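Local coordinates for protein MstE (Scytonema sp. PCC 10023, PDB 6SBF) that is a single-domain class II (type II) terpene cyclase that assembles complex isoprenoid scaffolds, probably of the merosterol kind, at residues A[252-257]-A[292-297]; A[273-278]-A[286-291]. The protein carries 1 engineered substitution. One frame throughout, in Å; residues are numbered along the deposited sequence.

Interaction 1 of 2, residues A[252-257]-A[292-297]; sequences QGFVAT and IGWLLE
Trp294 lays one face of its indole under the CB methylene of Phe254, which sits 3.5 Å from the centroid of the six-membered ring and only 7° off the ring normal, a well-centred CH-pi contact. The phenyl ring continues from there across the pyrrole half of the indole, where Phe254 CD2 comes to 3.4 Å from Trp294 NE1. The two ring planes are inclined at 48°, with the phenyl and five-membered-ring centroids 4.9 Å apart. Torsions explain the meeting. With chi1 at -177°, CG of Trp294 points away from the backbone N and the indole reaches out from the helix, whereas Phe254 CG lies between its own backbone N and carbonyl carbon, which brings the phenyl ring to the NE1 side of the indole. The contact sets the loop that follows helix 235-248 against helix 282-298, within the alpha6-alpha6 barrel that gives this cyclase its shape. Thr268 of helix 265-275 touches both aromatic side chains, so a second helix borders the pair. Nearer the backbone, Gly253 O lies 3.5 Å from Trp294 CB; no hydrogen bond spans the two segments, and this buried carbonyl has no polar partner in the model. Gly253 has a positive phi, and a CB on it would fall 3.1 Å from Trp294 CB, so lack of a side chain lets the loop come close. Replacing Trp294 by an alanine would probably leave the Phe254 methylene and ring without their apolar platform, opening a gap between loop and helix. At Val255 the loop turns its side chain to Ala267 and Cys271 instead.

Interaction 2 of 2, residues A[273-278]-A[286-291]; sequences RLLLLN and AARAAA
Leu275 faces the helix of Ala287 and Arg288 and divides its contact between them: CD1 approaches Ala287 CB at 4.1 Å, while CB rests 3.6 Å from Arg288 CG. Its carbonyl adds a polar link, for Arg288 NH1 donates to Leu275 O over 3.1 Å with an N-H...O angle of 162°. The acceptor lies near the guanidinium plane, but the donor stands 41° out of the carbonyl plane, away from the lone-pair directions. Next, Leu276 brings CD2 to 3.4 Å from Arg288 CD, crossing the arginine obliquely and packing against the methylene just before its charged group. The bend at chi3 of Arg288 (-50°) turns the guanidinium back toward the turn. At Asn278, the backbone O is 3.0 Å from Arg288 NH1. The Asn278 side chain itself is held by Glu239 and by the backbone N atoms of Val280 and Asp281. Arg288 NH2 hydrogen-bonds to Met366 O, tying the same guanidinium to the C-terminal tail. Leu275 to Asn278 form a type I beta turn, and the whole is the connection between two successive helices of the alpha6-alpha6 barrel, with an arginine of the following helix hydrogen-bonded to the first residue of the turn.

How the interactions relate
From the N-terminal side, the chain leaves helix 235-248 and enters the loop 252-257, which opens the longer loop closed by interaction 1. It then runs through helix 265-275 to its C-terminal end and the turn that follows, 273-278, where interaction 2 opens. After a short connection, helix 282-298 closes interaction 2 at 286-291 and, immediately after, interaction 1 at 292-297. Interaction 2 is therefore nested inside interaction 1, with eight residues of separation against thirty-five. Their centres lie about 11 Å apart, and they touch directly: Gly253 CA packs 3.8 Å from Ala290 CB. Successive parts of helix 282-298 thus tie it to the preceding loop and to the end of helix 265-275.

Interaction 1 of 2, residues A[252-257]-A[292-297]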
loop_
_atom_site.group_PDB
_atom_site.type_symbol
_atom_site.label_atom_id
_atom_site.label_comp_id
_atom_site.label_asym_id
_atom_site.label_seq_id
_atom_site.Cartn_x
_atom_site.Cartn_y
_atom_site.Cartn_z
ATOM N N GLN A 252 -12.412 -3.581 20.362
ATOM C CA GLN A 252 -13.570 -3.052 19.607
ATOM C C GLN A 252 -13.392 -3.288 18.098
ATOM O O GLN A 252 -14.335 -3.045 17.351
ATOM C CB GLN A 252 -13.788 -1.565 19.890
ATOM C CG GLN A 252 -14.121 -1.314 21.349
ATOM C CD GLN A 252 -12.888 -0.889 22.116
ATOM O OE1 GLN A 252 -11.858 -1.586 22.193
ATOM N NE2 GLN A 252 -12.974 0.320 22.640
ATOM N N GLY A 253 -12.220 -3.722 17.648
ATOM C CA GLY A 253 -12.022 -4.193 16.280
ATOM C C GLY A 253 -11.285 -3.216 15.421
ATOM O O GLY A 253 -11.336 -3.361 14.196
ATOM N N PHE A 254 -10.563 -2.266 15.999
ATOM C CA PHE A 254 -9.828 -1.304 15.170
ATOM C C PHE A 254 -8.425 -1.054 15.717
ATOM O O PHE A 254 -8.136 -1.259 16.926
ATOM C CB PHE A 254 -10.619 0.008 15.060
ATOM C CG PHE A 254 -10.976 0.686 16.367
ATOM C CD1 PHE A 254 -10.037 1.414 17.094
ATOM C CD2 PHE A 254 -12.261 0.603 16.878
ATOM C CE1 PHE A 254 -10.392 2.051 18.277
ATOM C CE2 PHE A 254 -12.611 1.193 18.076
ATOM C CZ PHE A 254 -11.666 1.912 18.771
ATOM N N VAL A 255 -7.592 -0.511 14.842
ATOM C CA VAL A 255 -6.288 0.062 15.170
ATOM C C VAL A 255 -6.514 1.533 15.432
ATOM O O VAL A 255 -6.913 2.296 14.537
ATOM C CB VAL A 255 -5.264 -0.144 14.061
ATOM C CG1 VAL A 255 -3.944 0.554 14.390
ATOM C CG2 VAL A 255 -5.057 -1.637 13.829
ATOM N N ALA A 256 -6.211 1.930 16.672
ATOM C CA ALA A 256 -6.263 3.331 17.124
ATOM C C ALA A 256 -4.968 4.033 16.756
ATOM O O ALA A 256 -3.883 3.500 16.969
ATOM C CB ALA A 256 -6.523 3.387 18.612
ATOM N N THR A 257 -5.086 5.257 16.270
ATOM C CA THR A 257 -3.951 6.135 15.943
ATOM C C THR A 257 -4.131 7.469 16.686
ATOM O O THR A 257 -5.225 7.820 17.096
ATOM C CB THR A 257 -3.759 6.272 14.425
ATOM O OG1 THR A 257 -4.807 7.111 13.968
ATOM C CG2 THR A 257 -3.660 4.960 13.688
ATOM N N ILE A 292 -13.264 -7.310 11.107
ATOM C CA ILE A 292 -14.276 -7.417 10.016
ATOM C C ILE A 292 -15.539 -6.684 10.478
ATOM O O ILE A 292 -16.136 -5.905 9.687
ATOM C CB ILE A 292 -14.542 -8.890 9.648
ATOM C CG1 ILE A 292 -13.337 -9.489 8.938
ATOM C CG2 ILE A 292 -15.807 -9.003 8.816
ATOM C CD1 ILE A 292 -13.395 -11.017 8.857
ATOM N N GLY A 293 -16.027 -6.974 11.682
ATOM C CA GLY A 293 -17.276 -6.351 12.116
ATOM C C GLY A 293 -17.166 -4.832 12.140
ATOM O O GLY A 293 -18.099 -4.121 11.717
ATOM N N TRP A 294 -16.053 -4.313 12.636
ATOM C CA TRP A 294 -15.901 -2.855 12.736
ATOM C C TRP A 294 -15.831 -2.245 11.329
ATOM O O TRP A 294 -16.495 -1.236 11.054
ATOM C CB TRP A 294 -14.658 -2.531 13.554
ATOM C CG TRP A 294 -14.497 -1.053 13.745
ATOM C CD1 TRP A 294 -15.107 -0.285 14.692
ATOM C CD2 TRP A 294 -13.623 -0.207 12.989
ATOM N NE1 TRP A 294 -14.671 1.012 14.540
ATOM C CE2 TRP A 294 -13.739 1.089 13.539
ATOM C CE3 TRP A 294 -12.726 -0.402 11.937
ATOM C CZ2 TRP A 294 -13.025 2.167 13.031
ATOM C CZ3 TRP A 294 -11.999 0.655 11.436
ATOM C CH2 TRP A 294 -12.139 1.927 11.990
ATOM N N LEU A 295 -15.079 -2.898 10.433
ATOM C CA LEU A 295 -15.001 -2.342 9.058
ATOM C C LEU A 295 -16.403 -2.398 8.397
ATOM O O LEU A 295 -16.777 -1.430 7.711
ATOM C CB LEU A 295 -13.960 -3.129 8.246
ATOM C CG LEU A 295 -12.527 -2.865 8.651
ATOM C CD1 LEU A 295 -11.572 -3.895 8.025
ATOM C CD2 LEU A 295 -12.087 -1.476 8.257
ATOM N N LEU A 296 -17.165 -3.469 8.613
ATOM C CA LEU A 296 -18.517 -3.509 8.043
ATOM C C LEU A 296 -19.350 -2.322 8.567
ATOM O O LEU A 296 -20.073 -1.691 7.791
ATOM C CB LEU A 296 -19.238 -4.826 8.333
ATOM C CG LEU A 296 -18.617 -6.047 7.692
ATOM C CD1 LEU A 296 -19.313 -7.323 8.168
ATOM C CD2 LEU A 296 -18.674 -5.943 6.201
ATOM N N GLU A 297 -19.252 -2.042 9.865
ATOM C CA GLU A 297 -20.053 -0.942 10.475
ATOM C C GLU A 297 -19.623 0.434 9.967
ATOM O O GLU A 297 -20.513 1.302 9.867
ATOM C CB GLU A 297 -20.033 -1.012 12.021
ATOM C CG GLU A 297 -20.852 0.084 12.721
ATOM C CD GLU A 297 -21.212 -0.261 14.156
ATOM O OE1 GLU A 297 -22.113 0.416 14.709
ATOM O OE2 GLU A 297 -20.581 -1.197 14.719
#

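Interaction 2 of 2, residues A[273-278]-A[286-291]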
loop_
_atom_site.group_PDB
_atom_site.type_symbol
_atom_site.label_atom_id
_atom_site.label_comp_id
_atom_site.label_asym_id
_atom_site.label_seq_id
_atom_site.Cartn_x
_atom_site.Cartn_y
_atom_site.Cartn_z
ATOM N N ARG A 273 -4.953 -7.792 7.193
ATOM C CA ARG A 273 -4.143 -8.604 6.282
ATOM C C ARG A 273 -2.991 -9.271 7.076
ATOM O O ARG A 273 -2.718 -10.461 6.844
ATOM C CB ARG A 273 -3.559 -7.756 5.170
ATOM C CG ARG A 273 -4.554 -7.511 4.100
ATOM C CD ARG A 273 -3.969 -6.819 2.879
ATOM N NE ARG A 273 -2.828 -7.430 2.168
ATOM C CZ ARG A 273 -2.506 -7.156 0.895
ATOM N NH1 ARG A 273 -3.324 -6.472 0.122
ATOM N NH2 ARG A 273 -1.355 -7.570 0.388
ATOM N N LEU A 274 -2.333 -8.535 7.940
ATOM C CA LEU A 274 -1.239 -9.110 8.758
ATOM C C LEU A 274 -1.753 -10.311 9.558
ATOM O O LEU A 274 -1.068 -11.364 9.630
ATOM C CB LEU A 274 -0.688 -8.024 9.665
ATOM C CG LEU A 274 0.323 -8.468 10.726
ATOM C CD1 LEU A 274 1.553 -9.122 10.181
ATOM C CD2 LEU A 274 0.712 -7.222 11.546
ATOM N N LEU A 275 -2.915 -10.198 10.133
ATOM C CA LEU A 275 -3.476 -11.236 11.034
ATOM C C LEU A 275 -3.892 -12.502 10.247
ATOM O O LEU A 275 -4.080 -13.533 10.862
ATOM C CB LEU A 275 -4.645 -10.705 11.857
ATOM C CG LEU A 275 -4.287 -9.616 12.885
ATOM C CD1 LEU A 275 -5.557 -9.048 13.460
ATOM C CD2 LEU A 275 -3.359 -10.140 13.948
ATOM N N LEU A 276 -3.996 -12.434 8.919
ATOM C CA LEU A 276 -4.279 -13.632 8.099
ATOM C C LEU A 276 -3.059 -14.528 8.040
ATOM O O LEU A 276 -3.198 -15.670 7.538
ATOM C CB LEU A 276 -4.694 -13.202 6.714
ATOM C CG LEU A 276 -6.043 -12.478 6.683
ATOM C CD1 LEU A 276 -6.281 -11.954 5.310
ATOM C CD2 LEU A 276 -7.163 -13.466 7.052
ATOM N N LEU A 277 -1.901 -14.098 8.531
ATOM C CA LEU A 277 -0.682 -14.941 8.412
ATOM C C LEU A 277 -0.577 -15.977 9.525
ATOM O O LEU A 277 0.375 -16.754 9.483
ATOM C CB LEU A 277 0.551 -14.037 8.338
ATOM C CG LEU A 277 0.549 -13.130 7.119
ATOM C CD1 LEU A 277 1.739 -12.186 7.167
ATOM C CD2 LEU A 277 0.561 -13.910 5.789
ATOM N N ASN A 278 -1.541 -16.021 10.413
ATOM C CA ASN A 278 -1.657 -17.089 11.424
ATOM C C ASN A 278 -3.096 -17.574 11.390
ATOM O O ASN A 278 -3.992 -16.829 11.683
ATOM C CB ASN A 278 -1.237 -16.624 12.825
ATOM C CG ASN A 278 -1.376 -17.728 13.859
ATOM O OD1 ASN A 278 -2.434 -18.319 13.969
ATOM N ND2 ASN A 278 -0.306 -18.032 14.553
ATOM N N ALA A 286 -10.283 -14.464 16.543
ATOM C CA ALA A 286 -11.306 -13.600 17.146
ATOM C C ALA A 286 -10.993 -12.122 16.810
ATOM O O ALA A 286 -11.920 -11.342 16.650
ATOM C CB ALA A 286 -11.357 -13.819 18.651
ATOM N N ALA A 287 -9.723 -11.736 16.780
ATOM C CA ALA A 287 -9.333 -10.360 16.446
ATOM C C ALA A 287 -9.735 -10.045 15.011
ATOM O O ALA A 287 -10.258 -8.970 14.726
ATOM C CB ALA A 287 -7.855 -10.215 16.679
ATOM N N ARG A 288 -9.470 -10.975 14.105
ATOM C CA ARG A 288 -9.930 -10.767 12.725
ATOM C C ARG A 288 -11.442 -10.581 12.634
ATOM O O ARG A 288 -11.923 -9.702 11.859
ATOM C CB ARG A 288 -9.495 -11.896 11.803
ATOM C CG ARG A 288 -7.992 -11.952 11.601
ATOM C CD ARG A 288 -7.569 -12.745 10.367
ATOM N NE ARG A 288 -8.229 -14.053 10.328
ATOM C CZ ARG A 288 -7.820 -15.165 10.937
ATOM N NH1 ARG A 288 -6.576 -15.317 11.353
ATOM N NH2 ARG A 288 -8.660 -16.172 11.018
ATOM N N ALA A 289 -12.208 -11.397 13.335
ATOM C CA ALA A 289 -13.664 -11.302 13.322
ATOM C C ALA A 289 -14.089 -9.930 13.819
ATOM O O ALA A 289 -15.018 -9.326 13.275
ATOM C CB ALA A 289 -14.244 -12.402 14.175
ATOM N N ALA A 290 -13.421 -9.418 14.856
ATOM C CA ALA A 290 -13.739 -8.072 15.407
ATOM C C ALA A 290 -13.435 -6.973 14.384
ATOM O O ALA A 290 -14.239 -6.054 14.216
ATOM C CB ALA A 290 -13.024 -7.845 16.752
ATOM N N ALA A 291 -12.302 -7.078 13.712
ATOM C CA ALA A 291 -11.872 -6.105 12.693
ATOM C C ALA A 291 -12.862 -6.116 11.527
ATOM O O ALA A 291 -13.258 -5.055 11.013
ATOM C CB ALA A 291 -10.488 -6.416 12.224
#